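Local coordinates for protein putative transcriptional regulator (MarR/EmrR family) (Acinetobacter sp. ADP1, PDB 3NRV) that probably binds DNA as a winged helix-turn-helix transcription factor of the MarR/EmrR family and regulates transcription, at the interface of chains A and B. Numbering follows the deposited sequence. Chains: chain A/B, Putative transcriptional regulator (MarR/EmrR family).

Contact 1: the interface of chains A and B. Residues chain A 5-7; chain B 43, 108-109, 112, 115-116.
A:Ile7 packs against B:Ala115 and B:Ile116 on B helix 102-122, where the N-terminal arm of one MarR-family subunit lies along a long helix of the other. The tight part is apolar. A:Ile7 CD1 comes 3.7 Å from B:Ala115 CB and also reaches B:Ser112 CB, with the indole rim of B:Trp43 behind it. Its side chain and that of B:Ile116 slide past each other in opposite directions, A:Ile7 CG1 3.7 Å from B:Ile116 CG1. Small B:Ala115 lets the delta-methyl approach the helix, while branched B:Ile116 flanks it.

The other side is looser and polar. With CG anti to its backbone N (chi1 178°), B:Tyr108 carries its phenol up to the arm. There A:Gln5, poorly ordered, places CB 3.5 Å from B:Tyr108 CE2. The phenol oxygen receives weak hydrogen bonds at most from the amides of A:Lys6 and A:Ile7, but a water 2.8 Å from B:Tyr108 OH also joins A:Gln5 N and A:Ile7 O. The long chain of A:Lys6, bent at chi2 and chi3, brings NZ to the backbone carbonyl B:Glu109 O at 3.1 Å, in the carbonyl plane. Serine suits the neighbouring place, B:Ser112 OG bonding back to B:Tyr108 O at 2.8 Å. The B:Glu109 carboxylate stays apart, OE2 6.5 Å from A:Lys6 NZ.

Contact 2: the interface of chains A and B. Residues chain A 7, 11-14; chain B 115-116, 119, 122.
B:Glu119 caps the start of A helix 13-26, an N-terminal helix of the MarR-family dimerisation region, and lies over the imidazole of A:His12 as it does so. Carboxylate and ring are stacked with their planes 22° apart, the two side chains running past each other in opposite directions. OE1 sits above the ring centre, while the aliphatic stem covers the rim, B:Glu119 CB being 3.4 Å from A:His12 CE1. On the opposite face A:Ile7 CG2 of the same chain lies toward the rim, so the imidazole has a methyl on one side and the carboxylate on the other.

The glutamate starts with CG anti to its backbone N (chi1 163°) and then bends at chi2, which turns both oxygens toward the helix start. A:Ala13 N donates to OE2 at 2.6 Å, from the syn side but 27° out of the carboxylate plane. A:Thr14 N gives OE1 a bond of 2.9 Å on its syn lone pair. The hydroxyl A:Thr14 OG1 meets the same OE1 at 2.7 Å, nearly in line with the C-O bond. Two amides at a helix N-terminus would be expected to favour a negative group, and threonine adds a donor there. B:Leu122 CD2 lies beside that hydroxyl, crossing A:Thr14 obliquely.

Waters extend the polar network. One links A:His12 NE2 to B:Ala115 O, and another, 2.6 Å from B:Glu119 OE2, also contacts A:Arg11 O.

Contact 3: the interface of chains A and B. Residues chain A 20, 122-123, 126, 134; chain B 13, 137, 140-141, 144.
B:Leu141 leaves its helix with CG anti to the carbonyl carbon (chi1 -66°), directing its two methyls into a pocket of chain A, while A:Phe126, also with CG anti to the carbonyl carbon (chi1 -75°), brings its ring tip to meet them. The site is a hydrophobic core between subunits, in the helical dimerisation region typical of MarR proteins. B:Leu141 crosses the phenylalanine at about a right angle, CD2 standing 3.6 Å from A:Phe126 CZ. The same methyl touches A:Leu123 CD2, also at 3.6 Å. Its other methyl, CD1, meets A:Leu134 tip to tip, whereas A:Leu20 CD2 presses on CB at 3.8 Å. Leucine suits this place because its forked end can serve several neighbours at once.

The phenylalanine ring is covered on both faces. A:Leu123 CD2 of the same chain lies over its centre on one, and the aliphatic B:Lys140 CE, 3.8 Å above the plane, lies toward the rim on the other. A lysine can thus supply apolar cover with its methylenes. B:Leu137 CD2 closes in on ring atom CE2, and its CD1 packs on the backbone of A:Leu134. Small B:Ala13 leaves room for A:Leu122, whose CD2 methyl comes 3.8 Å from B:Ala13 CB.

Contact 4: the interface of chains A and B. Residues chain A 20, 23-24, 122; chain B 14, 17-18, 141-142, 145.
A:Leu24 and B:Val145 carry much of the apolar contact, crossing at about a right angle beside the MarR-family dimer core. The modelled approach of A:Leu24 CD2 to B:Val145 CG2 is tighter than normal packing and may owe something to model error. With CG1 anti to the backbone N (chi1 167°), the valine has CG2 anti to its carbonyl carbon, and this branch faces the leucines, 3.7 Å from A:Leu122 CD1; those two side chains run side by side, pointing the same way. A:Leu20 offers both branches. CD2 touches B:Ile17 CD1 at 3.8 Å, and CD1 rests against the backbone of B:Arg142, 4.0 Å from its CA. A forked leucine can thus bridge two helices of the partner, 13-36 and 128-146.

A second group sets carbon against polar atoms. B:Val145 CG1 lies 3.5 Å from the backbone oxygen A:Lys23 O. B:Thr14 OG1 faces A:Leu122 CD2 at 3.9 Å, while A:Leu24 slides past the threonine in the opposite direction.

Hydrogen bonding appears within chain B: B:Asn18 ND2 donates to B:Thr14 O at 3.2 Å, with the oxygen close to the amide plane but the donor 37° out of the carbonyl plane.

Contact 1: the interface of chains A and B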
loop_
_atom_site.group_PDB
_atom_site.type_symbol
_atom_site.label_atom_id
_atom_site.label_comp_id
_atom_site.label_asym_id
_atom_site.label_seq_id
_atom_site.Cartn_x
_atom_site.Cartn_y
_atom_site.Cartn_z
ATOM N N GLN A 5 -5.568 15.678 12.243
ATOM C CA GLN A 5 -6.626 16.568 11.777
ATOM C C GLN A 5 -8.006 15.915 11.876
ATOM O O GLN A 5 -8.567 15.797 12.965
ATOM C CB GLN A 5 -6.340 17.028 10.346
ATOM C CG GLN A 5 -5.956 18.495 10.231
ATOM C CD GLN A 5 -7.150 19.419 10.384
ATOM O OE1 GLN A 5 -8.269 19.077 9.990
ATOM N NE2 GLN A 5 -6.919 20.600 10.950
ATOM N N LYS A 6 -8.546 15.485 10.740
ATOM C CA LYS A 6 -9.869 14.869 10.709
ATOM C C LYS A 6 -9.805 13.349 10.813
ATOM O O LYS A 6 -10.805 12.687 11.098
ATOM C CB LYS A 6 -10.584 15.244 9.416
ATOM C CG LYS A 6 -11.062 16.676 9.366
ATOM C CD LYS A 6 -12.448 16.740 8.762
ATOM C CE LYS A 6 -12.380 17.131 7.312
ATOM N NZ LYS A 6 -13.685 16.945 6.641
ATOM N N ILE A 7 -8.625 12.802 10.550
ATOM C CA ILE A 7 -8.430 11.362 10.494
ATOM C C ILE A 7 -7.279 11.016 11.422
ATOM O O ILE A 7 -6.206 11.617 11.348
ATOM C CB ILE A 7 -8.083 10.903 9.048
ATOM C CG1 ILE A 7 -9.299 11.049 8.133
ATOM C CG2 ILE A 7 -7.563 9.445 9.013
ATOM C CD1 ILE A 7 -8.937 10.986 6.677
ATOM N N TRP B 43 -2.900 11.021 -2.309
ATOM C CA TRP B 43 -3.790 11.128 -1.142
ATOM C C TRP B 43 -3.100 10.665 0.159
ATOM O O TRP B 43 -3.193 11.325 1.184
ATOM C CB TRP B 43 -5.118 10.353 -1.349
ATOM C CG TRP B 43 -5.822 10.208 -0.051
ATOM C CD1 TRP B 43 -5.995 9.069 0.684
ATOM C CD2 TRP B 43 -6.348 11.282 0.739
ATOM N NE1 TRP B 43 -6.632 9.369 1.873
ATOM C CE2 TRP B 43 -6.853 10.713 1.930
ATOM C CE3 TRP B 43 -6.453 12.659 0.543
ATOM C CZ2 TRP B 43 -7.464 11.484 2.915
ATOM C CZ3 TRP B 43 -7.060 13.420 1.528
ATOM C CH2 TRP B 43 -7.554 12.829 2.696
ATOM N N TYR B 108 -7.426 18.460 1.419
ATOM C CA TYR B 108 -7.527 17.541 2.544
ATOM C C TYR B 108 -8.886 17.666 3.223
ATOM O O TYR B 108 -9.520 16.673 3.583
ATOM C CB TYR B 108 -6.406 17.769 3.565
ATOM C CG TYR B 108 -6.555 16.850 4.743
ATOM C CD1 TYR B 108 -6.127 15.529 4.681
ATOM C CD2 TYR B 108 -7.173 17.293 5.912
ATOM C CE1 TYR B 108 -6.300 14.667 5.763
ATOM C CE2 TYR B 108 -7.345 16.451 6.995
ATOM C CZ TYR B 108 -6.905 15.146 6.921
ATOM O OH TYR B 108 -7.083 14.332 8.012
ATOM N N GLU B 109 -9.314 18.911 3.407
ATOM C CA GLU B 109 -10.582 19.217 4.047
ATOM C C GLU B 109 -11.711 18.501 3.310
ATOM O O GLU B 109 -12.505 17.808 3.927
ATOM C CB GLU B 109 -10.804 20.735 4.036
ATOM C CG GLU B 109 -12.115 21.208 4.665
ATOM C CD GLU B 109 -12.315 22.723 4.515
ATOM O OE1 GLU B 109 -11.401 23.418 3.999
ATOM O OE2 GLU B 109 -13.390 23.220 4.910
ATOM N N SER B 112 -10.986 14.305 2.944
ATOM C CA SER B 112 -10.925 13.502 4.164
ATOM C C SER B 112 -12.294 12.885 4.482
ATOM O O SER B 112 -12.374 11.770 4.984
ATOM C CB SER B 112 -10.367 14.307 5.347
ATOM O OG SER B 112 -11.109 15.485 5.565
ATOM N N ALA B 115 -12.408 9.748 2.552
ATOM C CA ALA B 115 -11.539 8.762 3.196
ATOM C C ALA B 115 -12.242 8.132 4.406
ATOM O O ALA B 115 -12.173 6.920 4.636
ATOM C CB ALA B 115 -10.216 9.422 3.631
ATOM N N ILE B 116 -12.922 8.967 5.174
ATOM C CA ILE B 116 -13.613 8.508 6.368
ATOM C C ILE B 116 -14.755 7.564 6.009
ATOM O O ILE B 116 -14.930 6.524 6.647
ATOM C CB ILE B 116 -14.110 9.714 7.210
ATOM C CG1 ILE B 116 -12.923 10.361 7.925
ATOM C CG2 ILE B 116 -15.149 9.285 8.241
ATOM C CD1 ILE B 116 -13.183 11.808 8.316
HETATM O O HOH W 1 -5.313 14.157 10.177
#

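Contact 2: the interface of chains A and B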
loop_
_atom_site.group_PDB
_atom_site.type_symbol
_atom_site.label_atom_id
_atom_site.label_comp_id
_atom_site.label_asym_id
_atom_site.label_seq_id
_atom_site.Cartn_x
_atom_site.Cartn_y
_atom_site.Cartn_z
ATOM N N ILE A 7 -8.625 12.802 10.550
ATOM C CA ILE A 7 -8.430 11.362 10.494
ATOM C C ILE A 7 -7.279 11.016 11.422
ATOM O O ILE A 7 -6.206 11.617 11.348
ATOM C CB ILE A 7 -8.083 10.903 9.048
ATOM C CG1 ILE A 7 -9.299 11.049 8.133
ATOM C CG2 ILE A 7 -7.563 9.445 9.013
ATOM C CD1 ILE A 7 -8.937 10.986 6.677
ATOM N N ARG A 11 -5.527 4.817 14.031
ATOM C CA ARG A 11 -6.753 4.032 14.150
ATOM C C ARG A 11 -7.500 3.978 12.819
ATOM O O ARG A 11 -8.730 3.923 12.785
ATOM C CB ARG A 11 -7.647 4.611 15.247
ATOM C CG ARG A 11 -6.914 4.811 16.573
ATOM C CD ARG A 11 -6.471 3.495 17.167
ATOM N NE ARG A 11 -7.605 2.715 17.640
ATOM C CZ ARG A 11 -7.506 1.497 18.156
ATOM N NH1 ARG A 11 -6.316 0.913 18.264
ATOM N NH2 ARG A 11 -8.598 0.859 18.553
ATOM N N HIS A 12 -6.742 4.000 11.723
ATOM C CA HIS A 12 -7.306 3.990 10.372
ATOM C C HIS A 12 -6.824 2.682 9.719
ATOM O O HIS A 12 -5.642 2.531 9.368
ATOM C CB HIS A 12 -6.790 5.221 9.619
ATOM C CG HIS A 12 -7.579 5.589 8.400
ATOM N ND1 HIS A 12 -8.895 6.005 8.450
ATOM C CD2 HIS A 12 -7.217 5.659 7.093
ATOM C CE1 HIS A 12 -9.312 6.291 7.229
ATOM N NE2 HIS A 12 -8.311 6.086 6.386
ATOM N N ALA A 13 -7.722 1.712 9.610
ATOM C CA ALA A 13 -7.332 0.372 9.177
ATOM C C ALA A 13 -6.790 0.396 7.752
ATOM O O ALA A 13 -5.863 -0.334 7.403
ATOM C CB ALA A 13 -8.518 -0.570 9.273
ATOM N N THR A 14 -7.386 1.237 6.924
ATOM C CA THR A 14 -6.951 1.363 5.532
ATOM C C THR A 14 -5.473 1.720 5.485
ATOM O O THR A 14 -4.692 1.098 4.760
ATOM C CB THR A 14 -7.764 2.451 4.824
ATOM O OG1 THR A 14 -9.144 2.071 4.853
ATOM C CG2 THR A 14 -7.277 2.666 3.356
ATOM N N ALA B 115 -12.408 9.748 2.552
ATOM C CA ALA B 115 -11.539 8.762 3.196
ATOM C C ALA B 115 -12.242 8.132 4.406
ATOM O O ALA B 115 -12.173 6.920 4.636
ATOM C CB ALA B 115 -10.216 9.422 3.631
ATOM N N ILE B 116 -12.922 8.967 5.174
ATOM C CA ILE B 116 -13.613 8.508 6.368
ATOM C C ILE B 116 -14.755 7.564 6.009
ATOM O O ILE B 116 -14.930 6.524 6.647
ATOM C CB ILE B 116 -14.110 9.714 7.210
ATOM C CG1 ILE B 116 -12.923 10.361 7.925
ATOM C CG2 ILE B 116 -15.149 9.285 8.241
ATOM C CD1 ILE B 116 -13.183 11.808 8.316
ATOM N N GLU B 119 -13.360 4.123 4.940
ATOM C CA GLU B 119 -12.845 3.365 6.079
ATOM C C GLU B 119 -14.018 2.755 6.838
ATOM O O GLU B 119 -13.981 1.591 7.245
ATOM C CB GLU B 119 -12.022 4.291 6.997
ATOM C CG GLU B 119 -11.763 3.778 8.410
ATOM C CD GLU B 119 -10.590 2.797 8.490
ATOM O OE1 GLU B 119 -9.963 2.507 7.440
ATOM O OE2 GLU B 119 -10.306 2.303 9.608
ATOM N N LEU B 122 -15.155 -0.214 4.841
ATOM C CA LEU B 122 -14.242 -1.351 4.996
ATOM C C LEU B 122 -14.529 -2.161 6.274
ATOM O O LEU B 122 -14.432 -3.398 6.288
ATOM C CB LEU B 122 -12.790 -0.850 5.039
ATOM C CG LEU B 122 -11.681 -1.901 5.208
ATOM C CD1 LEU B 122 -11.636 -2.888 4.027
ATOM C CD2 LEU B 122 -10.315 -1.208 5.387
HETATM O O HOH W 2 -9.957 5.539 3.923
HETATM O O HOH W 3 -11.597 3.177 11.741
#

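Contact 3: the interface of chains A and B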
loop_
_atom_site.group_PDB
_atom_site.type_symbol
_atom_site.label_atom_id
_atom_site.label_comp_id
_atom_site.label_asym_id
_atom_site.label_seq_id
_atom_site.Cartn_x
_atom_site.Cartn_y
_atom_site.Cartn_z
ATOM N N LEU A 20 1.551 -1.731 6.254
ATOM C CA LEU A 20 2.089 -3.045 6.574
ATOM C C LEU A 20 2.474 -3.818 5.309
ATOM O O LEU A 20 3.538 -4.435 5.253
ATOM C CB LEU A 20 1.115 -3.829 7.452
ATOM C CG LEU A 20 1.599 -5.177 7.950
ATOM C CD1 LEU A 20 2.923 -5.012 8.722
ATOM C CD2 LEU A 20 0.511 -5.806 8.811
ATOM N N LEU A 122 7.556 -14.319 10.644
ATOM C CA LEU A 122 6.664 -13.180 10.847
ATOM C C LEU A 122 5.679 -13.428 11.990
ATOM O O LEU A 122 5.381 -12.529 12.776
ATOM C CB LEU A 122 5.897 -12.886 9.560
ATOM C CG LEU A 122 4.828 -11.785 9.593
ATOM C CD1 LEU A 122 5.443 -10.406 9.842
ATOM C CD2 LEU A 122 4.044 -11.792 8.300
ATOM N N LEU A 123 5.172 -14.650 12.068
ATOM C CA LEU A 123 4.134 -14.998 13.027
ATOM C C LEU A 123 4.694 -15.684 14.281
ATOM O O LEU A 123 3.931 -16.251 15.072
ATOM C CB LEU A 123 3.082 -15.890 12.355
ATOM C CG LEU A 123 2.368 -15.289 11.134
ATOM C CD1 LEU A 123 1.363 -16.282 10.548
ATOM C CD2 LEU A 123 1.656 -13.979 11.523
ATOM N N PHE A 126 3.082 -15.189 17.640
ATOM C CA PHE A 126 1.653 -15.469 17.649
ATOM C C PHE A 126 1.343 -16.876 18.158
ATOM O O PHE A 126 1.861 -17.852 17.624
ATOM C CB PHE A 126 1.080 -15.351 16.231
ATOM C CG PHE A 126 0.918 -13.938 15.746
ATOM C CD1 PHE A 126 2.012 -13.114 15.591
ATOM C CD2 PHE A 126 -0.334 -13.446 15.428
ATOM C CE1 PHE A 126 1.860 -11.811 15.139
ATOM C CE2 PHE A 126 -0.492 -12.141 14.966
ATOM C CZ PHE A 126 0.615 -11.327 14.830
ATOM N N LEU A 134 -6.174 -13.623 13.295
ATOM C CA LEU A 134 -5.605 -12.825 12.220
ATOM C C LEU A 134 -6.225 -13.208 10.878
ATOM O O LEU A 134 -6.673 -12.351 10.108
ATOM C CB LEU A 134 -4.094 -12.998 12.174
ATOM C CG LEU A 134 -3.431 -12.286 10.996
ATOM C CD1 LEU A 134 -3.638 -10.775 11.135
ATOM C CD2 LEU A 134 -1.948 -12.642 10.944
ATOM N N ALA B 13 0.431 -15.032 5.584
ATOM C CA ALA B 13 0.094 -13.700 6.062
ATOM C C ALA B 13 0.528 -12.622 5.083
ATOM O O ALA B 13 -0.250 -11.723 4.761
ATOM C CB ALA B 13 0.699 -13.440 7.429
ATOM N N LEU B 137 -3.438 -6.768 16.315
ATOM C CA LEU B 137 -2.712 -7.770 15.530
ATOM C C LEU B 137 -1.844 -7.135 14.434
ATOM O O LEU B 137 -0.730 -7.577 14.206
ATOM C CB LEU B 137 -3.665 -8.810 14.930
ATOM C CG LEU B 137 -4.398 -9.660 15.980
ATOM C CD1 LEU B 137 -5.392 -10.622 15.309
ATOM C CD2 LEU B 137 -3.409 -10.427 16.828
ATOM N N LYS B 140 1.213 -5.857 16.182
ATOM C CA LYS B 140 2.115 -6.994 16.420
ATOM C C LYS B 140 2.894 -7.388 15.164
ATOM O O LYS B 140 4.104 -7.634 15.222
ATOM C CB LYS B 140 1.367 -8.215 16.958
ATOM C CG LYS B 140 1.095 -8.161 18.446
ATOM C CD LYS B 140 0.506 -9.467 18.960
ATOM C CE LYS B 140 1.448 -10.643 18.719
ATOM N NZ LYS B 140 1.632 -11.477 19.940
ATOM N N LEU B 141 2.204 -7.475 14.028
ATOM C CA LEU B 141 2.895 -7.760 12.758
ATOM C C LEU B 141 3.943 -6.701 12.408
ATOM O O LEU B 141 5.063 -7.027 12.009
ATOM C CB LEU B 141 1.893 -7.892 11.607
ATOM C CG LEU B 141 0.964 -9.090 11.728
ATOM C CD1 LEU B 141 -0.187 -9.017 10.736
ATOM C CD2 LEU B 141 1.781 -10.376 11.556
ATOM N N LYS B 144 7.090 -7.093 14.477
ATOM C CA LYS B 144 7.922 -8.178 14.000
ATOM C C LYS B 144 8.650 -7.774 12.705
ATOM O O LYS B 144 9.838 -8.046 12.540
ATOM C CB LYS B 144 7.089 -9.441 13.801
ATOM C CG LYS B 144 7.875 -10.631 13.271
ATOM C CD LYS B 144 9.090 -10.939 14.130
ATOM C CE LYS B 144 8.699 -11.396 15.521
ATOM N NZ LYS B 144 9.914 -11.732 16.305
#

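Contact 4: the interface of chains A and B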
loop_
_atom_site.group_PDB
_atom_site.type_symbol
_atom_site.label_atom_id
_atom_site.label_comp_id
_atom_site.label_asym_id
_atom_site.label_seq_id
_atom_site.Cartn_x
_atom_site.Cartn_y
_atom_site.Cartn_z
ATOM N N LEU A 20 1.551 -1.731 6.254
ATOM C CA LEU A 20 2.089 -3.045 6.574
ATOM C C LEU A 20 2.474 -3.818 5.309
ATOM O O LEU A 20 3.538 -4.435 5.253
ATOM C CB LEU A 20 1.115 -3.829 7.452
ATOM C CG LEU A 20 1.599 -5.177 7.950
ATOM C CD1 LEU A 20 2.923 -5.012 8.722
ATOM C CD2 LEU A 20 0.511 -5.806 8.811
ATOM N N LYS A 23 5.697 -2.292 4.175
ATOM C CA LYS A 23 6.790 -2.564 5.108
ATOM C C LYS A 23 7.243 -4.002 5.014
ATOM O O LYS A 23 8.425 -4.287 5.134
ATOM C CB LYS A 23 6.417 -2.193 6.547
ATOM C CG LYS A 23 6.367 -0.692 6.745
ATOM C CD LYS A 23 6.952 -0.234 8.054
ATOM C CE LYS A 23 6.874 1.287 8.174
ATOM N NZ LYS A 23 8.175 1.968 7.882
ATOM N N LEU A 24 6.298 -4.903 4.781
ATOM C CA LEU A 24 6.640 -6.293 4.554
ATOM C C LEU A 24 7.423 -6.397 3.252
ATOM O O LEU A 24 8.282 -7.262 3.100
ATOM C CB LEU A 24 5.385 -7.156 4.451
ATOM C CG LEU A 24 4.643 -7.502 5.732
ATOM C CD1 LEU A 24 3.254 -7.992 5.407
ATOM C CD2 LEU A 24 5.417 -8.547 6.508
ATOM N N LEU A 122 7.556 -14.319 10.644
ATOM C CA LEU A 122 6.664 -13.180 10.847
ATOM C C LEU A 122 5.679 -13.428 11.990
ATOM O O LEU A 122 5.381 -12.529 12.776
ATOM C CB LEU A 122 5.897 -12.886 9.560
ATOM C CG LEU A 122 4.828 -11.785 9.593
ATOM C CD1 LEU A 122 5.443 -10.406 9.842
ATOM C CD2 LEU A 122 4.044 -11.792 8.300
ATOM N N THR B 14 1.774 -12.704 4.634
ATOM C CA THR B 14 2.284 -11.745 3.666
ATOM C C THR B 14 1.406 -11.707 2.407
ATOM O O THR B 14 0.996 -10.637 1.962
ATOM C CB THR B 14 3.746 -12.050 3.303
ATOM O OG1 THR B 14 4.557 -11.845 4.464
ATOM C CG2 THR B 14 4.222 -11.131 2.198
ATOM N N ILE B 17 -2.107 -10.279 3.123
ATOM C CA ILE B 17 -2.061 -8.852 3.400
ATOM C C ILE B 17 -1.761 -8.077 2.117
ATOM O O ILE B 17 -2.337 -7.011 1.880
ATOM C CB ILE B 17 -1.031 -8.524 4.474
ATOM C CG1 ILE B 17 -1.610 -8.902 5.848
ATOM C CG2 ILE B 17 -0.666 -7.037 4.442
ATOM C CD1 ILE B 17 -0.579 -8.960 6.928
ATOM N N ASN B 18 -0.877 -8.623 1.283
ATOM C CA ASN B 18 -0.550 -7.963 0.022
ATOM C C ASN B 18 -1.687 -7.949 -0.986
ATOM O O ASN B 18 -1.905 -6.946 -1.658
ATOM C CB ASN B 18 0.763 -8.492 -0.562
ATOM C CG ASN B 18 1.947 -7.670 -0.110
ATOM O OD1 ASN B 18 2.360 -6.727 -0.790
ATOM N ND2 ASN B 18 2.464 -7.980 1.065
ATOM N N LEU B 141 2.204 -7.475 14.028
ATOM C CA LEU B 141 2.895 -7.760 12.758
ATOM C C LEU B 141 3.943 -6.701 12.408
ATOM O O LEU B 141 5.063 -7.027 12.009
ATOM C CB LEU B 141 1.893 -7.892 11.607
ATOM C CG LEU B 141 0.964 -9.090 11.728
ATOM C CD1 LEU B 141 -0.187 -9.017 10.736
ATOM C CD2 LEU B 141 1.781 -10.376 11.556
ATOM N N ARG B 142 3.547 -5.445 12.585
ATOM C CA ARG B 142 4.353 -4.253 12.337
ATOM C C ARG B 142 5.637 -4.224 13.192
ATOM O O ARG B 142 6.690 -3.743 12.756
ATOM C CB ARG B 142 3.455 -3.042 12.622
ATOM C CG ARG B 142 4.005 -1.668 12.312
ATOM C CD ARG B 142 2.855 -0.647 12.127
ATOM N NE ARG B 142 2.078 -0.383 13.348
ATOM C CZ ARG B 142 0.777 -0.642 13.501
ATOM N NH1 ARG B 142 0.044 -1.181 12.522
ATOM N NH2 ARG B 142 0.193 -0.352 14.652
ATOM N N VAL B 145 7.940 -7.108 11.799
ATOM C CA VAL B 145 8.538 -6.704 10.527
ATOM C C VAL B 145 9.749 -5.816 10.762
ATOM O O VAL B 145 10.780 -5.980 10.113
ATOM C CB VAL B 145 7.524 -5.970 9.604
ATOM C CG1 VAL B 145 8.243 -5.281 8.443
ATOM C CG2 VAL B 145 6.497 -6.943 9.087
#

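Contacts 1 and 2 adjoin, their C-alpha centres about 9 Å apart, and share A:Ile7, B:Ala115 and B:Ile116, so the N-terminal arm of A and the first turn of its helix 13-26 lie along B helix 102-122. Contacts 3 and 4, about 7 Å apart, share A:Leu20, A:Leu122 and B:Leu141 and form one continuous apolar region. The two pairs are separated by 18 to 27 Å between centres; A helix 13-26 spans them, beginning in contact 2 and running into contacts 3 and 4. This intertwining is what a MarR-family dimer would show, although the two halves of the interface do not match exactly.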